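Local atomic coordinates of 6-phosphogluconolactonase (Leishmania braziliensis, PDB entry 3CSS), a protein that probably hydrolyses 6-phosphogluconolactone to 6-phosphogluconate, the second step in the oxidative stage of the pentose phosphate pathway. Residues Asp157-Gly162 with Gln210-Val215. Sequence-based numbering, arbitrary orientation.
Unlike the reference sequence in segment 210-215: Tyr-211 (reference His).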
loop_
_atom_site.group_PDB
_atom_site.type_symbol
_atom_site.label_atom_id
_atom_site.label_comp_id
_atom_site.label_asym_id
_atom_site.label_seq_id
_atom_site.Cartn_x
_atom_site.Cartn_y
_atom_site.Cartn_z
ATOM N N ASP A 157 -1.103 1.863 -11.154
ATOM C CA ASP A 157 -2.467 1.496 -11.584
ATOM C C ASP A 157 -3.384 1.109 -10.413
ATOM O O ASP A 157 -4.530 1.579 -10.312
ATOM C CB ASP A 157 -2.439 0.365 -12.618
ATOM C CG ASP A 157 -1.824 0.802 -13.927
ATOM O OD1 ASP A 157 -2.517 1.528 -14.672
ATOM O OD2 ASP A 157 -0.650 0.472 -14.173
ATOM N N ILE A 158 -2.872 0.268 -9.529
ATOM C CA ILE A 158 -3.619 -0.181 -8.357
ATOM C C ILE A 158 -2.725 -0.163 -7.133
ATOM O O ILE A 158 -1.693 -0.834 -7.108
ATOM C CB ILE A 158 -4.169 -1.625 -8.526
ATOM C CG1 ILE A 158 -5.082 -1.707 -9.744
ATOM C CG2 ILE A 158 -4.877 -2.095 -7.211
ATOM C CD1 ILE A 158 -5.485 -3.112 -10.105
ATOM N N VAL A 159 -3.133 0.616 -6.131
ATOM C CA VAL A 159 -2.510 0.608 -4.808
ATOM C C VAL A 159 -3.420 -0.145 -3.847
ATOM O O VAL A 159 -4.550 0.279 -3.582
ATOM C CB VAL A 159 -2.204 2.037 -4.255
ATOM C CG1 VAL A 159 -1.561 1.937 -2.852
ATOM C CG2 VAL A 159 -1.323 2.852 -5.231
ATOM N N LEU A 160 -2.923 -1.255 -3.315
ATOM C CA LEU A 160 -3.616 -1.963 -2.279
ATOM C C LEU A 160 -3.203 -1.349 -0.943
ATOM O O LEU A 160 -2.015 -1.053 -0.747
ATOM C CB LEU A 160 -3.230 -3.434 -2.289
ATOM C CG LEU A 160 -3.596 -4.225 -3.537
ATOM C CD1 LEU A 160 -3.022 -5.644 -3.394
ATOM C CD2 LEU A 160 -5.108 -4.259 -3.681
ATOM N N LEU A 161 -4.164 -1.198 -0.028
ATOM C CA LEU A 161 -3.919 -0.597 1.273
ATOM C C LEU A 161 -4.693 -1.327 2.356
ATOM O O LEU A 161 -5.646 -2.043 2.079
ATOM C CB LEU A 161 -4.342 0.888 1.280
ATOM C CG LEU A 161 -3.588 1.879 0.401
ATOM C CD1 LEU A 161 -4.321 3.213 0.522
ATOM C CD2 LEU A 161 -2.126 1.997 0.821
ATOM N N GLY A 162 -4.239 -1.160 3.590
ATOM C CA GLY A 162 -5.014 -1.494 4.752
ATOM C C GLY A 162 -5.187 -0.311 5.667
ATOM O O GLY A 162 -4.618 0.754 5.429
ATOM N N GLN A 210 -2.231 9.425 -4.075
ATOM C CA GLN A 210 -3.218 10.359 -4.608
ATOM C C GLN A 210 -3.166 10.528 -6.144
ATOM O O GLN A 210 -4.082 11.114 -6.723
ATOM C CB GLN A 210 -3.079 11.707 -3.904
ATOM C CG GLN A 210 -3.506 11.654 -2.448
ATOM C CD GLN A 210 -3.194 12.923 -1.699
ATOM O OE1 GLN A 210 -2.255 13.635 -2.061
ATOM N NE2 GLN A 210 -3.953 13.209 -0.643
ATOM N N TYR A 211 -2.087 10.064 -6.772
ATOM C CA TYR A 211 -1.978 10.041 -8.223
ATOM C C TYR A 211 -2.241 8.647 -8.837
ATOM O O TYR A 211 -2.253 8.501 -10.071
ATOM C CB TYR A 211 -0.616 10.546 -8.650
ATOM C CG TYR A 211 -0.507 12.047 -8.680
ATOM C CD1 TYR A 211 0.306 12.732 -7.798
ATOM C CD2 TYR A 211 -1.211 12.779 -9.622
ATOM C CE1 TYR A 211 0.415 14.111 -7.852
ATOM C CE2 TYR A 211 -1.115 14.167 -9.687
ATOM C CZ TYR A 211 -0.295 14.832 -8.796
ATOM O OH TYR A 211 -0.193 16.219 -8.854
ATOM N N ALA A 212 -2.449 7.635 -8.003
ATOM C CA ALA A 212 -2.718 6.290 -8.489
ATOM C C ALA A 212 -4.071 6.252 -9.198
ATOM O O ALA A 212 -4.991 7.009 -8.863
ATOM C CB ALA A 212 -2.665 5.251 -7.333
ATOM N N LYS A 213 -4.188 5.371 -10.192
ATOM C CA LYS A 213 -5.451 5.203 -10.916
ATOM C C LYS A 213 -6.584 4.606 -10.090
ATOM O O LYS A 213 -7.733 5.048 -10.188
ATOM C CB LYS A 213 -5.218 4.370 -12.189
ATOM C CG LYS A 213 -4.195 4.973 -13.134
ATOM C CD LYS A 213 -4.556 6.380 -13.567
ATOM C CE LYS A 213 -3.689 6.841 -14.728
ATOM N NZ LYS A 213 -4.049 8.217 -15.171
ATOM N N HIS A 214 -6.245 3.619 -9.269
ATOM C CA HIS A 214 -7.200 2.912 -8.408
ATOM C C HIS A 214 -6.537 2.631 -7.046
ATOM O O HIS A 214 -5.374 2.176 -6.975
ATOM C CB HIS A 214 -7.636 1.596 -9.048
ATOM C CG HIS A 214 -8.079 1.727 -10.473
ATOM N ND1 HIS A 214 -9.320 2.226 -10.817
ATOM C CD2 HIS A 214 -7.453 1.429 -11.636
ATOM C CE1 HIS A 214 -9.428 2.253 -12.138
ATOM N NE2 HIS A 214 -8.317 1.756 -12.659
ATOM N N VAL A 215 -7.276 2.893 -5.983
ATOM C CA VAL A 215 -6.816 2.593 -4.627
ATOM C C VAL A 215 -7.851 1.649 -4.022
ATOM O O VAL A 215 -9.040 1.908 -4.093
ATOM C CB VAL A 215 -6.686 3.879 -3.775
ATOM C CG1 VAL A 215 -6.307 3.547 -2.352
ATOM C CG2 VAL A 215 -5.672 4.852 -4.407
#
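Val-159 and Ala-212 meet methyl to methyl on one face of a parallel strand pair, CG2 of the valine lying 3.5 Å from CB of the alanine, a tight fit that suits alanine's short side chain. With CG1 anti to the backbone N (chi1 179°), Val-159 leaves CG2 beside that N for this touch. Farther along the same face, Leu-161 crosses Val-215, its CD1 3.5 Å from the valine CG1. Beta-branched valines suit the extended strands and, with Leu-161, pack this face. Val-159 N donates to His-214 O at 2.9 Å, 166° at the hydrogen. Ile-158 CA adds a CA-H...O contact to that oxygen. At the polar edge, the bond from His-214 N to Asp-157 O is weak, bent to 122° at the hydrogen; the carbonyl also lies at the imidazole edge, 3.2 Å from CD2. His-214 ND1 bonds Ser-252 OG, and Asp-157 OD2 accepts from Val-40 N. Long, charged Lys-213 suits its exposed turn, its amine leading away. In the central, Rossmann-like sheet, strand 158-162 lies between 39-43 and 214-219; helix 206-211, on the Val-159 side, leads through Ala-212 and Lys-213 into the latter, while buried Ile-158, on the other face, packs against helix 14-30.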